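Local coordinates for protein glutathione S-transferase (Lodderomyces elongisporus, PDB 4IVF) that binds two glutathione molecules per subunit and probably works as a glutathione transferase related to the Ure2p-like members of the superfamily, at residues T12-G18 / R57-I61; Q114-G119 / A180-W184; Q122-N126 / W184-L188. All coordinates share one frame; numbering follows the deposited sequence.

Interaction 1. Residues T12-G18 / R57-I61. With GSH (glutathione), chain U; GSH (glutathione), chain T.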
loop_
_atom_site.group_PDB
_atom_site.type_symbol
_atom_site.label_atom_id
_atom_site.label_comp_id
_atom_site.label_asym_id
_atom_site.label_seq_id
_atom_site.Cartn_x
_atom_site.Cartn_y
_atom_site.Cartn_z
ATOM N N THR F 12 -7.174 -8.590 -15.456
ATOM C CA THR F 12 -8.087 -8.050 -14.472
ATOM C C THR F 12 -9.347 -8.887 -14.294
ATOM O O THR F 12 -9.509 -9.939 -14.921
ATOM C CB THR F 12 -8.452 -6.593 -14.819
ATOM O OG1 THR F 12 -9.192 -6.006 -13.738
ATOM C CG2 THR F 12 -9.259 -6.526 -16.110
ATOM N N ALA F 13 -10.218 -8.407 -13.412
ATOM C CA ALA F 13 -11.507 -9.023 -13.119
ATOM C C ALA F 13 -12.415 -7.898 -12.619
ATOM O O ALA F 13 -11.922 -6.873 -12.148
ATOM C CB ALA F 13 -11.351 -10.110 -12.045
ATOM N N PRO F 14 -13.741 -8.083 -12.705
ATOM C CA PRO F 14 -14.639 -7.000 -12.280
ATOM C C PRO F 14 -14.685 -6.856 -10.754
ATOM O O PRO F 14 -15.549 -7.427 -10.093
ATOM C CB PRO F 14 -15.996 -7.431 -12.843
ATOM C CG PRO F 14 -15.892 -8.907 -12.986
ATOM C CD PRO F 14 -14.469 -9.234 -13.266
ATOM N N THR F 15 -13.742 -6.087 -10.215
ATOM C CA THR F 15 -13.482 -6.019 -8.777
ATOM C C THR F 15 -12.964 -4.605 -8.482
ATOM O O THR F 15 -12.472 -3.937 -9.399
ATOM C CB THR F 15 -12.402 -7.057 -8.355
ATOM O OG1 THR F 15 -11.188 -6.804 -9.069
ATOM C CG2 THR F 15 -12.859 -8.515 -8.611
ATOM N N PRO F 16 -13.065 -4.149 -7.213
ATOM C CA PRO F 16 -12.652 -2.780 -6.847
ATOM C C PRO F 16 -11.233 -2.484 -7.296
ATOM O O PRO F 16 -10.925 -1.373 -7.731
ATOM C CB PRO F 16 -12.679 -2.774 -5.311
ATOM C CG PRO F 16 -13.366 -4.031 -4.891
ATOM C CD PRO F 16 -13.446 -4.969 -6.041
ATOM N N ASN F 17 -10.371 -3.495 -7.194
ATOM C CA ASN F 17 -8.979 -3.329 -7.551
ATOM C C ASN F 17 -8.765 -3.214 -9.051
ATOM O O ASN F 17 -8.015 -2.341 -9.509
ATOM C CB ASN F 17 -8.140 -4.444 -6.940
ATOM C CG ASN F 17 -7.850 -4.191 -5.484
ATOM O OD1 ASN F 17 -7.660 -3.037 -5.067
ATOM N ND2 ASN F 17 -7.843 -5.250 -4.692
ATOM N N GLY F 18 -9.433 -4.087 -9.803
ATOM C CA GLY F 18 -9.456 -4.001 -11.249
ATOM C C GLY F 18 -9.939 -2.651 -11.753
ATOM O O GLY F 18 -9.349 -2.069 -12.666
ATOM N N ARG F 57 -2.376 -12.595 -7.995
ATOM C CA ARG F 57 -3.607 -11.817 -7.907
ATOM C C ARG F 57 -3.686 -10.810 -9.047
ATOM O O ARG F 57 -2.679 -10.462 -9.646
ATOM C CB ARG F 57 -3.682 -11.076 -6.573
ATOM C CG ARG F 57 -3.525 -11.967 -5.353
ATOM C CD ARG F 57 -3.728 -11.157 -4.096
ATOM N NE ARG F 57 -5.047 -11.363 -3.520
ATOM C CZ ARG F 57 -5.437 -10.862 -2.353
ATOM N NH1 ARG F 57 -4.606 -10.109 -1.635
ATOM N NH2 ARG F 57 -6.665 -11.111 -1.913
ATOM N N ILE F 58 -4.891 -10.353 -9.356
ATOM C CA ILE F 58 -5.059 -9.300 -10.338
ATOM C C ILE F 58 -5.247 -8.009 -9.544
ATOM O O ILE F 58 -5.596 -8.066 -8.366
ATOM C CB ILE F 58 -6.261 -9.599 -11.290
ATOM C CG1 ILE F 58 -7.567 -9.729 -10.496
ATOM C CG2 ILE F 58 -5.967 -10.854 -12.176
ATOM C CD1 ILE F 58 -8.386 -8.440 -10.431
ATOM N N PRO F 59 -5.025 -6.843 -10.172
ATOM C CA PRO F 59 -4.629 -6.686 -11.570
ATOM C C PRO F 59 -3.124 -6.694 -11.761
ATOM O O PRO F 59 -2.345 -6.565 -10.814
ATOM C CB PRO F 59 -5.191 -5.309 -11.917
ATOM C CG PRO F 59 -5.030 -4.548 -10.657
ATOM C CD PRO F 59 -5.327 -5.534 -9.554
ATOM N N THR F 60 -2.737 -6.851 -13.017
ATOM C CA THR F 60 -1.358 -6.833 -13.424
ATOM C C THR F 60 -1.401 -6.235 -14.817
ATOM O O THR F 60 -2.339 -6.503 -15.574
ATOM C CB THR F 60 -0.782 -8.274 -13.484
ATOM O OG1 THR F 60 -0.682 -8.801 -12.156
ATOM C CG2 THR F 60 0.604 -8.284 -14.111
ATOM N N ILE F 61 -0.416 -5.413 -15.159
ATOM C CA ILE F 61 -0.340 -4.887 -16.518
ATOM C C ILE F 61 0.937 -5.323 -17.227
ATOM O O ILE F 61 1.912 -5.713 -16.590
ATOM C CB ILE F 61 -0.437 -3.340 -16.564
ATOM C CG1 ILE F 61 0.762 -2.715 -15.856
ATOM C CG2 ILE F 61 -1.758 -2.857 -15.945
ATOM C CD1 ILE F 61 0.875 -1.235 -16.068
HETATM N N1 GSH U . -2.770 -5.411 -3.026
HETATM C CA1 GSH U . -3.361 -5.820 -4.268
HETATM C C1 GSH U . -3.541 -4.666 -5.155
HETATM O O11 GSH U . -3.350 -4.775 -6.386
HETATM O O12 GSH U . -3.901 -3.558 -4.697
HETATM C CB1 GSH U . -4.699 -6.503 -4.008
HETATM C CG1 GSH U . -5.077 -7.260 -5.218
HETATM C CD1 GSH U . -6.294 -8.154 -5.027
HETATM O OE1 GSH U . -6.877 -8.281 -3.941
HETATM N N2 GSH U . -6.810 -8.922 -6.215
HETATM C CA2 GSH U . -7.953 -9.791 -6.044
HETATM C C2 GSH U . -7.549 -11.185 -6.473
HETATM O O2 GSH U . -6.853 -11.335 -7.482
HETATM C CB2 GSH U . -9.050 -9.305 -6.879
HETATM S SG2 GSH U . -9.495 -7.660 -6.400
HETATM N N3 GSH U . -7.982 -12.346 -5.704
HETATM C CA3 GSH U . -7.588 -13.670 -6.148
HETATM C C3 GSH U . -6.969 -14.460 -5.065
HETATM O O31 GSH U . -6.442 -13.911 -4.071
HETATM O O32 GSH U . -6.972 -15.717 -5.154
HETATM N N1 GSH T . -7.801 -14.286 -1.158
HETATM C CA1 GSH T . -9.034 -13.627 -0.804
HETATM C C1 GSH T . -9.527 -14.146 0.479
HETATM O O11 GSH T . -8.830 -14.954 1.134
HETATM O O12 GSH T . -10.631 -13.774 0.933
HETATM C CB1 GSH T . -10.076 -13.739 -1.921
HETATM C CG1 GSH T . -10.942 -12.532 -1.957
HETATM C CD1 GSH T . -10.213 -11.291 -2.475
HETATM O OE1 GSH T . -9.207 -11.381 -3.195
HETATM N N2 GSH T . -10.710 -9.910 -2.122
HETATM C CA2 GSH T . -10.004 -8.737 -2.615
HETATM C C2 GSH T . -9.325 -8.040 -1.469
HETATM O O2 GSH T . -9.820 -8.083 -0.351
HETATM C CB2 GSH T . -10.952 -7.798 -3.210
HETATM S SG2 GSH T . -11.910 -8.585 -4.456
HETATM N N3 GSH T . -8.092 -7.299 -1.672
HETATM C CA3 GSH T . -7.482 -6.639 -0.535
HETATM C C3 GSH T . -6.807 -5.396 -0.959
HETATM O O31 GSH T . -7.206 -4.747 -1.958
HETATM O O32 GSH T . -5.807 -4.998 -0.301
#
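The end of strand 8-12 runs close against the turn that leads into strand 60-63, with Thr12 CA 4.7 Å from Pro59 CA, yet no hydrogen bond joins the two segments directly. The peptide bond before Pro59 is cis, the hallmark cis-proline of thioredoxin folds, and the backbone of Ile58 just ahead of it faces the bound tripeptide. Ile58 N donates to O2 of the chain U glutathione at 2.9 Å, while Ile58 O accepts from its N2 at 2.6 Å, a two-bond pairing with the cysteinyl part of the ligand that resembles antiparallel strands. From the same residue the side chain carries its CD1 to segment 12-18. With CG1 lodged between the backbone N and the carbonyl carbon (chi1 59°), CD1 rests on Ala13 CB at 3.8 Å and lies 3.5 Å from Thr15 OG1. Thr15 N-caps helix 16-27: OG1 accepts a weak bond from Gly18 N and donates to Ala13 O from above that carbonyl's plane. The same OG1 lies 3.3 Å from SG2 of the chain U glutathione. Asn17 lays CB beside Pro59 CD and sends ND2 almost straight (172°) to O31 of the chain T glutathione at 2.9 Å, its OD1 taken by Lys20 and by Trp184 NE1. Arg57, bent at chi3, serves both ligands. OE1 of the chain U molecule sits over one guanidinium face, NE bonds to O31 of that molecule, and NH2 reaches OE1 of the chain T molecule at 2.9 Å; NH1 forms a salt bridge with Glu117 of the second subunit. Because the Thr15 proton is engaged by Ala13 O, the contact places the thiol by proximity and not by a proven bond, while the arginine would offset the charge of the neighbouring carboxylate.

Interaction 2. Residues Q114-G119 / A180-W184. With GSH (glutathione), chain T; GSH (glutathione), chain J.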
loop_
_atom_site.group_PDB
_atom_site.type_symbol
_atom_site.label_atom_id
_atom_site.label_comp_id
_atom_site.label_asym_id
_atom_site.label_seq_id
_atom_site.Cartn_x
_atom_site.Cartn_y
_atom_site.Cartn_z
ATOM N N GLN F 114 -4.856 4.308 1.063
ATOM C CA GLN F 114 -5.901 3.534 0.415
ATOM C C GLN F 114 -5.486 2.065 0.237
ATOM O O GLN F 114 -6.206 1.178 0.670
ATOM C CB GLN F 114 -6.304 4.157 -0.930
ATOM C CG GLN F 114 -7.603 3.581 -1.514
ATOM C CD GLN F 114 -7.435 2.151 -2.032
ATOM O OE1 GLN F 114 -6.515 1.860 -2.801
ATOM N NE2 GLN F 114 -8.306 1.250 -1.584
ATOM N N VAL F 115 -4.344 1.804 -0.408
ATOM C CA VAL F 115 -3.946 0.414 -0.670
ATOM C C VAL F 115 -3.519 -0.332 0.594
ATOM O O VAL F 115 -3.563 -1.562 0.647
ATOM C CB VAL F 115 -2.834 0.292 -1.750
ATOM C CG1 VAL F 115 -3.248 1.013 -3.041
ATOM C CG2 VAL F 115 -1.489 0.816 -1.229
ATOM N N ALA F 116 -3.113 0.407 1.620
ATOM C CA ALA F 116 -2.598 -0.221 2.835
ATOM C C ALA F 116 -3.642 -0.421 3.929
ATOM O O ALA F 116 -3.475 -1.281 4.802
ATOM C CB ALA F 116 -1.404 0.552 3.380
ATOM N N GLU F 117 -4.715 0.364 3.907
ATOM C CA GLU F 117 -5.728 0.220 4.953
ATOM C C GLU F 117 -7.150 0.103 4.405
ATOM O O GLU F 117 -7.892 -0.800 4.782
ATOM C CB GLU F 117 -5.563 1.309 6.035
ATOM C CG GLU F 117 -4.191 1.183 6.721
ATOM C CD GLU F 117 -3.860 2.289 7.717
ATOM O OE1 GLU F 117 -4.649 2.513 8.647
ATOM O OE2 GLU F 117 -2.785 2.910 7.582
ATOM N N ASN F 118 -7.517 0.973 3.480
ATOM C CA ASN F 118 -8.861 0.926 2.922
ATOM C C ASN F 118 -9.175 -0.427 2.259
ATOM O O ASN F 118 -10.024 -1.163 2.735
ATOM C CB ASN F 118 -9.095 2.121 1.981
ATOM C CG ASN F 118 -10.416 2.040 1.244
ATOM O OD1 ASN F 118 -10.454 2.092 0.015
ATOM N ND2 ASN F 118 -11.505 1.893 1.987
ATOM N N GLY F 119 -8.474 -0.753 1.175
ATOM C CA GLY F 119 -8.641 -2.035 0.496
ATOM C C GLY F 119 -8.529 -3.264 1.392
ATOM O O GLY F 119 -9.455 -4.058 1.471
ATOM N N ALA F 180 -7.917 5.503 -6.735
ATOM C CA ALA F 180 -7.745 4.329 -5.879
ATOM C C ALA F 180 -8.912 4.146 -4.923
ATOM O O ALA F 180 -9.469 3.049 -4.815
ATOM C CB ALA F 180 -6.432 4.418 -5.095
ATOM N N LEU F 181 -9.270 5.213 -4.211
ATOM C CA LEU F 181 -10.362 5.143 -3.243
ATOM C C LEU F 181 -11.691 4.804 -3.937
ATOM O O LEU F 181 -12.515 4.036 -3.425
ATOM C CB LEU F 181 -10.474 6.465 -2.462
ATOM C CG LEU F 181 -11.605 6.490 -1.424
ATOM C CD1 LEU F 181 -11.367 5.447 -0.351
ATOM C CD2 LEU F 181 -11.779 7.871 -0.810
ATOM N N LEU F 182 -11.870 5.371 -5.121
ATOM C CA LEU F 182 -13.109 5.249 -5.885
ATOM C C LEU F 182 -13.487 3.792 -6.193
ATOM O O LEU F 182 -14.664 3.425 -6.160
ATOM C CB LEU F 182 -12.977 6.048 -7.185
ATOM C CG LEU F 182 -14.184 6.120 -8.111
ATOM C CD1 LEU F 182 -15.385 6.689 -7.364
ATOM C CD2 LEU F 182 -13.862 6.942 -9.350
ATOM N N GLY F 183 -12.491 2.964 -6.501
ATOM C CA GLY F 183 -12.752 1.572 -6.822
ATOM C C GLY F 183 -13.481 0.879 -5.684
ATOM O O GLY F 183 -14.425 0.140 -5.924
ATOM N N TRP F 184 -13.048 1.147 -4.451
ATOM C CA TRP F 184 -13.589 0.519 -3.248
ATOM C C TRP F 184 -14.824 1.202 -2.686
ATOM O O TRP F 184 -15.671 0.548 -2.061
ATOM C CB TRP F 184 -12.518 0.434 -2.164
ATOM C CG TRP F 184 -11.605 -0.751 -2.359
ATOM C CD1 TRP F 184 -10.422 -0.778 -3.040
ATOM C CD2 TRP F 184 -11.822 -2.079 -1.875
ATOM N NE1 TRP F 184 -9.885 -2.050 -3.011
ATOM C CE2 TRP F 184 -10.726 -2.866 -2.301
ATOM C CE3 TRP F 184 -12.831 -2.681 -1.109
ATOM C CZ2 TRP F 184 -10.610 -4.223 -1.986
ATOM C CZ3 TRP F 184 -12.719 -4.041 -0.802
ATOM C CH2 TRP F 184 -11.618 -4.795 -1.244
HETATM N N1 GSH T . -7.801 -14.286 -1.158
HETATM C CA1 GSH T . -9.034 -13.627 -0.804
HETATM C C1 GSH T . -9.527 -14.146 0.479
HETATM O O11 GSH T . -8.830 -14.954 1.134
HETATM O O12 GSH T . -10.631 -13.774 0.933
HETATM C CB1 GSH T . -10.076 -13.739 -1.921
HETATM C CG1 GSH T . -10.942 -12.532 -1.957
HETATM C CD1 GSH T . -10.213 -11.291 -2.475
HETATM O OE1 GSH T . -9.207 -11.381 -3.195
HETATM N N2 GSH T . -10.710 -9.910 -2.122
HETATM C CA2 GSH T . -10.004 -8.737 -2.615
HETATM C C2 GSH T . -9.325 -8.040 -1.469
HETATM O O2 GSH T . -9.820 -8.083 -0.351
HETATM C CB2 GSH T . -10.952 -7.798 -3.210
HETATM S SG2 GSH T . -11.910 -8.585 -4.456
HETATM N N3 GSH T . -8.092 -7.299 -1.672
HETATM C CA3 GSH T . -7.482 -6.639 -0.535
HETATM C C3 GSH T . -6.807 -5.396 -0.959
HETATM O O31 GSH T . -7.206 -4.747 -1.958
HETATM O O32 GSH T . -5.807 -4.998 -0.301
HETATM N N1 GSH J . -0.334 1.538 6.981
HETATM C CA1 GSH J . 0.361 2.199 8.049
HETATM C C1 GSH J . 1.775 2.338 7.711
HETATM O O11 GSH J . 2.443 3.233 8.252
HETATM O O12 GSH J . 2.330 1.567 6.892
HETATM C CB1 GSH J . 0.238 1.361 9.304
HETATM C CG1 GSH J . 0.444 2.199 10.495
HETATM C CD1 GSH J . 0.113 1.431 11.766
HETATM O OE1 GSH J . -0.451 0.320 11.743
HETATM N N2 GSH J . 0.475 2.059 13.081
HETATM C CA2 GSH J . 0.182 1.366 14.315
HETATM C C2 GSH J . -0.631 2.286 15.179
HETATM O O2 GSH J . -0.336 3.485 15.210
HETATM C CB2 GSH J . 1.436 1.047 15.007
HETATM S SG2 GSH J . 2.520 0.100 13.979
HETATM N N3 GSH J . -1.734 1.743 15.964
HETATM C CA3 GSH J . -2.544 2.598 16.823
HETATM C C3 GSH J . -3.973 2.574 16.419
HETATM O O31 GSH J . -4.311 2.039 15.330
HETATM O O32 GSH J . -4.858 3.092 17.176
#
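Gln114 and Asn118 meet Ala180, Leu181 and Trp184 where two helices of the all-helical C-terminal domain of the glutathione transferase fold run nearly parallel, their short axes 10.4 Å apart and 21° from alignment. The packed side is built on a local amide bond. Gln114 NE2 donates to Asn118 OD1 at 2.8 Å in an almost linear bond (174°), which fixes how both amides are turned. Gln114, bent at chi2, lays CG 3.6 Å from Leu181 N and rests OE1, which also accepts from Lys20, on Ala180 CB. Its NE2 lies 3.3 Å from Trp184 CD1, amide and ring planes 26° apart. Asn118 OD1 in turn touches Trp184 CB at 3.4 Å. The far side of helix 102-131 offers nothing to helix 176-185; it belongs to the dimer interface, where Glu117 OE2 accepts from N1 of the chain J glutathione at 2.9 Å and OE1 makes a salt bridge with Arg57 of the second subunit. A wider pi-type turn, closed by Gly119 N bonding to Gln114 O, brings the glycine over the indole: Gly119 CA stands 3.8 Å from the centroid of the five-membered ring of Trp184, a CH-pi contact over the face.

Interaction 3. Residues Q122-N126 / W184-L188. With GSH (glutathione), chain T.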
loop_
_atom_site.group_PDB
_atom_site.type_symbol
_atom_site.label_atom_id
_atom_site.label_comp_id
_atom_site.label_asym_id
_atom_site.label_seq_id
_atom_site.Cartn_x
_atom_site.Cartn_y
_atom_site.Cartn_z
ATOM N N GLN F 122 -11.560 -3.228 4.094
ATOM C CA GLN F 122 -12.874 -3.397 3.498
ATOM C C GLN F 122 -12.970 -4.779 2.821
ATOM O O GLN F 122 -14.053 -5.357 2.694
ATOM C CB GLN F 122 -13.162 -2.279 2.494
ATOM C CG GLN F 122 -14.587 -2.294 1.968
ATOM C CD GLN F 122 -14.925 -1.096 1.090
ATOM O OE1 GLN F 122 -14.281 -0.043 1.163
ATOM N NE2 GLN F 122 -15.943 -1.251 0.255
ATOM N N GLY F 123 -11.824 -5.300 2.392
ATOM C CA GLY F 123 -11.768 -6.622 1.800
ATOM C C GLY F 123 -12.010 -7.691 2.840
ATOM O O GLY F 123 -12.613 -8.713 2.539
ATOM N N GLN F 124 -11.564 -7.452 4.075
ATOM C CA GLN F 124 -11.793 -8.421 5.147
ATOM C C GLN F 124 -13.261 -8.454 5.510
ATOM O O GLN F 124 -13.835 -9.523 5.718
ATOM C CB GLN F 124 -10.972 -8.116 6.393
ATOM C CG GLN F 124 -9.482 -8.160 6.183
ATOM C CD GLN F 124 -9.068 -9.253 5.219
ATOM O OE1 GLN F 124 -9.233 -10.445 5.503
ATOM N NE2 GLN F 124 -8.534 -8.851 4.062
ATOM N N ALA F 125 -13.860 -7.272 5.582
ATOM C CA ALA F 125 -15.283 -7.156 5.850
ATOM C C ALA F 125 -16.080 -7.908 4.789
ATOM O O ALA F 125 -17.019 -8.636 5.101
ATOM C CB ALA F 125 -15.702 -5.679 5.906
ATOM N N ASN F 126 -15.695 -7.716 3.533
ATOM C CA ASN F 126 -16.345 -8.388 2.427
ATOM C C ASN F 126 -16.195 -9.894 2.590
ATOM O O ASN F 126 -17.142 -10.651 2.363
ATOM C CB ASN F 126 -15.742 -7.939 1.099
ATOM C CG ASN F 126 -16.358 -6.654 0.580
ATOM O OD1 ASN F 126 -17.233 -6.070 1.219
ATOM N ND2 ASN F 126 -15.891 -6.199 -0.583
ATOM N N TRP F 184 -13.048 1.147 -4.451
ATOM C CA TRP F 184 -13.589 0.519 -3.248
ATOM C C TRP F 184 -14.824 1.202 -2.686
ATOM O O TRP F 184 -15.671 0.548 -2.061
ATOM C CB TRP F 184 -12.518 0.434 -2.164
ATOM C CG TRP F 184 -11.605 -0.751 -2.359
ATOM C CD1 TRP F 184 -10.422 -0.778 -3.040
ATOM C CD2 TRP F 184 -11.822 -2.079 -1.875
ATOM N NE1 TRP F 184 -9.885 -2.050 -3.011
ATOM C CE2 TRP F 184 -10.726 -2.866 -2.301
ATOM C CE3 TRP F 184 -12.831 -2.681 -1.109
ATOM C CZ2 TRP F 184 -10.610 -4.223 -1.986
ATOM C CZ3 TRP F 184 -12.719 -4.041 -0.802
ATOM C CH2 TRP F 184 -11.618 -4.795 -1.244
ATOM N N ALA F 185 -14.917 2.515 -2.887
ATOM C CA ALA F 185 -16.100 3.270 -2.472
ATOM C C ALA F 185 -17.314 2.715 -3.216
ATOM O O ALA F 185 -18.420 2.648 -2.687
ATOM C CB ALA F 185 -15.919 4.755 -2.775
ATOM N N TYR F 186 -17.076 2.311 -4.455
ATOM C CA TYR F 186 -18.094 1.721 -5.295
ATOM C C TYR F 186 -18.704 0.469 -4.647
ATOM O O TYR F 186 -19.855 0.129 -4.910
ATOM C CB TYR F 186 -17.465 1.383 -6.642
ATOM C CG TYR F 186 -18.416 0.825 -7.656
ATOM C CD1 TYR F 186 -19.291 1.652 -8.340
ATOM C CD2 TYR F 186 -18.433 -0.534 -7.942
ATOM C CE1 TYR F 186 -20.170 1.138 -9.276
ATOM C CE2 TYR F 186 -19.306 -1.054 -8.879
ATOM C CZ TYR F 186 -20.168 -0.218 -9.543
ATOM O OH TYR F 186 -21.038 -0.741 -10.474
ATOM N N ARG F 187 -17.936 -0.193 -3.781
ATOM C CA ARG F 187 -18.363 -1.456 -3.178
ATOM C C ARG F 187 -19.083 -1.312 -1.827
ATOM O O ARG F 187 -19.545 -2.312 -1.262
ATOM C CB ARG F 187 -17.166 -2.393 -3.017
ATOM C CG ARG F 187 -16.830 -3.226 -4.243
ATOM C CD ARG F 187 -17.740 -4.432 -4.326
ATOM N NE ARG F 187 -17.211 -5.431 -5.241
ATOM C CZ ARG F 187 -17.439 -5.442 -6.550
ATOM N NH1 ARG F 187 -18.188 -4.496 -7.111
ATOM N NH2 ARG F 187 -16.917 -6.405 -7.299
ATOM N N LEU F 188 -19.178 -0.085 -1.314
ATOM C CA LEU F 188 -19.824 0.158 -0.025
ATOM C C LEU F 188 -21.294 -0.233 -0.033
ATOM O O LEU F 188 -21.838 -0.660 0.984
ATOM C CB LEU F 188 -19.679 1.628 0.392
ATOM C CG LEU F 188 -18.319 2.065 0.968
ATOM C CD1 LEU F 188 -18.296 3.571 1.319
ATOM C CD2 LEU F 188 -17.956 1.234 2.194
HETATM N N1 GSH T . -7.801 -14.286 -1.158
HETATM C CA1 GSH T . -9.034 -13.627 -0.804
HETATM C C1 GSH T . -9.527 -14.146 0.479
HETATM O O11 GSH T . -8.830 -14.954 1.134
HETATM O O12 GSH T . -10.631 -13.774 0.933
HETATM C CB1 GSH T . -10.076 -13.739 -1.921
HETATM C CG1 GSH T . -10.942 -12.532 -1.957
HETATM C CD1 GSH T . -10.213 -11.291 -2.475
HETATM O OE1 GSH T . -9.207 -11.381 -3.195
HETATM N N2 GSH T . -10.710 -9.910 -2.122
HETATM C CA2 GSH T . -10.004 -8.737 -2.615
HETATM C C2 GSH T . -9.325 -8.040 -1.469
HETATM O O2 GSH T . -9.820 -8.083 -0.351
HETATM C CB2 GSH T . -10.952 -7.798 -3.210
HETATM S SG2 GSH T . -11.910 -8.585 -4.456
HETATM N N3 GSH T . -8.092 -7.299 -1.672
HETATM C CA3 GSH T . -7.482 -6.639 -0.535
HETATM C C3 GSH T . -6.807 -5.396 -0.959
HETATM O O31 GSH T . -7.206 -4.747 -1.958
HETATM O O32 GSH T . -5.807 -4.998 -0.301
HETATM O O HOH W 1 -17.497 -3.604 0.080
#
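Two donors converge on Trp184 O from opposite faces of its carbonyl plane: the side-chain nitrogen Gln122 NE2, 2.9 Å away with a bent N-H...O angle of 143°, and the backbone Arg187 N. Gln122 gets there by stretching out fully, CG anti to the backbone N (chi1 -173°) and the next bond trans as well, so that its chain slides along the rim of the indole. Gln122 CD comes to 3.4 Å from Trp184 CE3, near the ring plane, with the amide turned well away from that plane. NE2 also donates to a water at 2.8 Å, and this water gives its own protons to Asn126 OD1 and Arg187 O; Gln122 OE1 is bonded to Tyr151. In this part of the helical domain of the glutathione transferase fold, a type I beta turn runs from Ala185 to Leu188, and the glutamine and the water tie that turn to the later portion of helix 102-131. Two carbons, Leu188 CD2 and Arg187 CB, each come to 3.7 Å from Gln122 NE2. One turn farther along the helix, Asn126 ND2 approaches Trp184 CZ3. Gly123 presses its backbone N to 3.5 Å from Trp184 CZ3, while its CA lies 3.2 Å from O2 of the chain T glutathione.

Interactions 2 and 3, with centres 9 Å apart, share Trp184: both join helix 102-131 to the end of helix 176-185. Interaction 1 lies in the thioredoxin-like domain, its centre 13 Å from that of interaction 2 and 14 Å from that of interaction 3. A probable hydrogen bond between Asn17 OD1 and Trp184 NE1, 3.2 Å long, crosses between the domains, and Pro16 CB packs 3.6 Å from Trp184 CE2 beside it. All three contacts touch the chain T glutathione, which therefore sits between the domains, whereas the chain U molecule is held by interaction 1. Through Glu117, interaction 2 reaches the equivalent arginine and glutathione of the second subunit.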